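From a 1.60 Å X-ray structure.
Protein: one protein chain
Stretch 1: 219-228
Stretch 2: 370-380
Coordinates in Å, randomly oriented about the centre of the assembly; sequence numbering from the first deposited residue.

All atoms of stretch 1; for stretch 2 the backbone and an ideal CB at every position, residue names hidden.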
# COMPACT_ATOMS: atom_id res chain seq x y z
N SER A 219 -8.13 -3.01 -1.17
CA SER A 219 -7.12 -3.54 -0.26
C SER A 219 -6.35 -4.68 -0.94
O SER A 219 -5.12 -4.73 -0.94
CB SER A 219 -7.76 -4.01 1.05
OG SER A 219 -8.76 -4.96 0.82
N THR A 220 -7.09 -5.57 -1.60
CA THR A 220 -6.46 -6.66 -2.35
C THR A 220 -5.61 -6.10 -3.50
O THR A 220 -4.53 -6.60 -3.78
CB THR A 220 -7.52 -7.62 -2.84
OG1 THR A 220 -8.28 -8.08 -1.72
CG2 THR A 220 -6.93 -8.80 -3.57
N PHE A 221 -6.09 -5.03 -4.12
CA PHE A 221 -5.33 -4.39 -5.18
C PHE A 221 -4.05 -3.78 -4.65
O PHE A 221 -2.98 -3.93 -5.28
CB PHE A 221 -6.20 -3.34 -5.88
CG PHE A 221 -5.59 -2.77 -7.11
CD1 PHE A 221 -4.90 -3.57 -8.01
CD2 PHE A 221 -5.87 -1.46 -7.48
CE1 PHE A 221 -4.40 -3.05 -9.16
CE2 PHE A 221 -5.38 -0.94 -8.66
CZ PHE A 221 -4.65 -1.75 -9.49
N ALA A 222 -4.13 -3.10 -3.50
CA ALA A 222 -2.96 -2.50 -2.86
C ALA A 222 -1.90 -3.57 -2.62
O ALA A 222 -0.72 -3.36 -2.88
CB ALA A 222 -3.31 -1.84 -1.55
N ALA A 223 -2.33 -4.73 -2.13
CA ALA A 223 -1.41 -5.85 -1.91
C ALA A 223 -0.75 -6.26 -3.23
O ALA A 223 0.45 -6.57 -3.25
CB ALA A 223 -2.16 -7.03 -1.31
N HIS A 224 -1.52 -6.28 -4.33
CA HIS A 224 -0.95 -6.61 -5.64
C HIS A 224 0.10 -5.60 -6.06
O HIS A 224 1.12 -5.95 -6.62
CB HIS A 224 -2.00 -6.63 -6.75
CG HIS A 224 -2.79 -7.90 -6.82
ND1 HIS A 224 -3.91 -8.12 -6.04
CD2 HIS A 224 -2.66 -8.98 -7.62
CE1 HIS A 224 -4.44 -9.29 -6.38
NE2 HIS A 224 -3.69 -9.84 -7.32
N VAL A 225 -0.21 -4.32 -5.89
CA VAL A 225 0.71 -3.28 -6.35
C VAL A 225 2.04 -3.38 -5.61
O VAL A 225 3.11 -3.31 -6.20
CB VAL A 225 0.09 -1.89 -6.21
CG1 VAL A 225 1.12 -0.80 -6.56
CG2 VAL A 225 -1.11 -1.77 -7.14
N VAL A 226 1.97 -3.55 -4.30
CA VAL A 226 3.15 -3.68 -3.48
C VAL A 226 3.87 -4.96 -3.83
O VAL A 226 5.06 -4.95 -4.08
CB VAL A 226 2.80 -3.61 -1.98
CG1 VAL A 226 3.99 -4.03 -1.13
CG2 VAL A 226 2.31 -2.21 -1.63
N ALA A 227 3.14 -6.07 -3.91
CA ALA A 227 3.78 -7.34 -4.23
C ALA A 227 4.40 -7.34 -5.61
O ALA A 227 5.40 -8.05 -5.84
CB ALA A 227 2.79 -8.48 -4.12
N SER A 228 3.89 -6.50 -6.51
CA SER A 228 4.37 -6.50 -7.90
C SER A 228 5.82 -6.04 -8.05
O SER A 228 6.45 -6.31 -9.07
CB SER A 228 3.48 -5.68 -8.82
OG SER A 228 3.70 -4.29 -8.66
N UNK A 370 -10.04 -11.88 8.75
CA UNK A 370 -10.64 -12.76 7.79
C UNK A 370 -9.93 -12.71 6.43
O UNK A 370 -9.46 -13.73 5.89
CB UNK A 370 -12.12 -12.41 7.63
N UNK A 371 -9.87 -11.50 5.90
CA UNK A 371 -9.40 -11.26 4.54
C UNK A 371 -7.92 -11.47 4.30
O UNK A 371 -7.51 -11.64 3.16
CB UNK A 371 -9.75 -9.83 4.14
N UNK A 372 -7.14 -11.51 5.37
CA UNK A 372 -5.70 -11.68 5.22
C UNK A 372 -5.39 -12.93 4.39
O UNK A 372 -4.46 -12.92 3.57
CB UNK A 372 -5.03 -11.77 6.59
N UNK A 373 -6.19 -13.98 4.53
CA UNK A 373 -5.91 -15.16 3.73
C UNK A 373 -6.12 -14.90 2.24
O UNK A 373 -5.35 -15.36 1.41
CB UNK A 373 -6.79 -16.32 4.19
N UNK A 374 -7.17 -14.16 1.90
CA UNK A 374 -7.40 -13.79 0.51
C UNK A 374 -6.25 -12.94 0.01
O UNK A 374 -5.73 -13.16 -1.08
CB UNK A 374 -8.73 -13.04 0.35
N UNK A 375 -5.81 -11.97 0.81
CA UNK A 375 -4.73 -11.10 0.38
C UNK A 375 -3.48 -11.90 0.05
O UNK A 375 -2.92 -11.72 -1.04
CB UNK A 375 -4.42 -10.06 1.46
N UNK A 376 -3.05 -12.75 0.97
CA UNK A 376 -1.82 -13.52 0.74
C UNK A 376 -1.99 -14.51 -0.43
O UNK A 376 -1.08 -14.66 -1.26
CB UNK A 376 -1.43 -14.27 2.01
N UNK A 377 -3.15 -15.13 -0.55
CA UNK A 377 -3.41 -16.05 -1.67
C UNK A 377 -3.31 -15.28 -2.99
O UNK A 377 -2.78 -15.78 -3.99
CB UNK A 377 -4.79 -16.71 -1.53
N UNK A 378 -3.87 -14.08 -3.01
CA UNK A 378 -3.85 -13.26 -4.22
C UNK A 378 -2.44 -12.86 -4.60
O UNK A 378 -2.08 -12.92 -5.76
CB UNK A 378 -4.71 -12.01 -4.03
N UNK A 379 -1.63 -12.51 -3.61
CA UNK A 379 -0.22 -12.16 -3.85
C UNK A 379 0.52 -13.35 -4.45
O UNK A 379 1.17 -13.24 -5.49
CB UNK A 379 0.46 -11.71 -2.55
N UNK A 380 0.40 -14.50 -3.80
CA UNK A 380 1.09 -15.70 -4.28
C UNK A 380 0.64 -16.05 -5.69
O UNK A 380 1.46 -16.45 -6.52
CB UNK A 380 0.84 -16.88 -3.34

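Both stretches are helical, and their axes run in roughly the same direction, 37° apart, approaching to 9.2 Å. Stretch 1 presents mostly small side chains along this approach, with the hydroxyls of Ser219 and Thr220 near its start, the methyls of Ala223 and Ala227 further on, and the ring of His224 between them in sequence.

Position 370 is out of reach of stretch 1, so the visible atoms set no preference; it is Ser370.

At position 371 CA-to-CB points toward stretch 1, yet nothing lies within 5.5 Å of the ideal CB. A short side chain would leave the gap unfilled, whereas a long one, polar at its end, could approach the hydroxyls of Ser219 and Thr220; Arg, Lys, Gln or Glu would suit. The residue is Arg371. Its CD comes to 4.5 Å from Thr220 OG1, and its guanidinium is linked to stretch 1 through water: NH1 donates to a water at 2.9 Å, and the same water donates to Thr220 OG1 at 2.6 Å.

Positions 372 and 373 are out of reach and undetermined from this side; both are valine, Val372 and Val373.

Position 374 points sideways, its ideal CB 5.4 Å from Thr220 OG1. The helical backbone angles, -62/-45, do not demand glycine, and a small residue such as Ala or Ser would be equally plausible. It is Gly374, and its amide lacks a bond to the preceding turn, where the helix is kinked.

Position 375 also points sideways, but its CA is 5.5 Å from that of Thr220, and the ideal CB lies 4.7 Å from Ala223 CB. A large side chain could turn back toward the two hydroxyls, and one with a polar group would use them best: Trp, Tyr, His or Gln. Trp375 (chi1 m) brings its indole edge to them, CD1 lying 3.2 Å from Thr220 OG1 and NE1 3.2 Å from Ser219 OG. NE1 also donates to the bridging water at 2.9 Å, and that water lies 2.5 Å from Ser219 OG, so one solvent molecule joins all four side chains.

Position 376 points away and 377 is out of reach, leaving the choice open; they are Val376 and Ala377.

At position 378 CA-to-CB points toward stretch 1, with the ideal CB 3.6 Å from His224 CE1 and 3.9 Å from Thr220 CG2. A flat ring could lie against the threonine methyl, though a slim aliphatic chain is conceivable. His378 places a ring face under that methyl: Thr220 CG2 is 3.8 Å from the ring centroid, a CH-pi contact. The His224 ring meets it obliquely, at 62°, and is itself held by a hydrogen bond from ND1 to Thr220 O (2.8 Å).

At position 379 CA-to-CB points sideways, and the ideal CB lies 4.3 Å from Ala227 CB, on an apolar patch that invites Val, Ile or Leu. Val379 reaches both alanines, CG1 to Ala227 CB at 3.5 Å and CG2 to Ala223 CB at 4.0 Å.

Position 380 points away and is unconstrained here; it is Leu380.

Stretch 2, residues 370-380: SRVVGWVAHVL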
# COMPACT_ATOMS: atom_id res chain seq x y z
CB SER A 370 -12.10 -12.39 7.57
OG SER A 370 -12.66 -13.18 6.56
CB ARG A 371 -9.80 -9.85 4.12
CG ARG A 371 -9.46 -9.48 2.70
CD ARG A 371 -10.09 -10.39 1.65
NE ARG A 371 -11.53 -10.54 1.88
CZ ARG A 371 -12.47 -9.74 1.37
NH1 ARG A 371 -12.16 -8.81 0.47
NH2 ARG A 371 -13.73 -9.90 1.71
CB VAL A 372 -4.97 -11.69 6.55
CG1 VAL A 372 -5.52 -12.76 7.46
CG2 VAL A 372 -3.46 -11.81 6.33
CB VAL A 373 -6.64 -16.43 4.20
CG1 VAL A 373 -8.15 -16.35 3.99
CG2 VAL A 373 -6.05 -17.65 3.47
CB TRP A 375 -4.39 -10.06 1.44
CG TRP A 375 -5.45 -9.06 1.71
CD1 TRP A 375 -6.32 -8.55 0.82
CD2 TRP A 375 -5.61 -8.31 2.92
NE1 TRP A 375 -7.10 -7.59 1.43
CE2 TRP A 375 -6.68 -7.43 2.72
CE3 TRP A 375 -4.97 -8.32 4.16
CZ2 TRP A 375 -7.13 -6.57 3.71
CZ3 TRP A 375 -5.45 -7.48 5.16
CH2 TRP A 375 -6.52 -6.63 4.93
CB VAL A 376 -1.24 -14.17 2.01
CG1 VAL A 376 -0.90 -13.08 3.03
CG2 VAL A 376 -2.22 -15.19 2.61
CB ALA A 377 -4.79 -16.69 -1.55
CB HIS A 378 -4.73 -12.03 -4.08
CG HIS A 378 -6.16 -12.26 -4.43
ND1 HIS A 378 -6.62 -12.22 -5.73
CD2 HIS A 378 -7.24 -12.49 -3.66
CE1 HIS A 378 -7.92 -12.44 -5.74
NE2 HIS A 378 -8.32 -12.62 -4.50
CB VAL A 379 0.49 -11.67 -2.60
CG1 VAL A 379 2.02 -11.65 -2.82
CG2 VAL A 379 -0.05 -10.29 -2.23
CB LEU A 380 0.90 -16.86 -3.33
CG LEU A 380 1.49 -16.59 -1.94
CD1 LEU A 380 1.20 -17.74 -1.00
CD2 LEU A 380 2.98 -16.31 -1.99
O HOH W 1 -9.75 -7.19 0.28
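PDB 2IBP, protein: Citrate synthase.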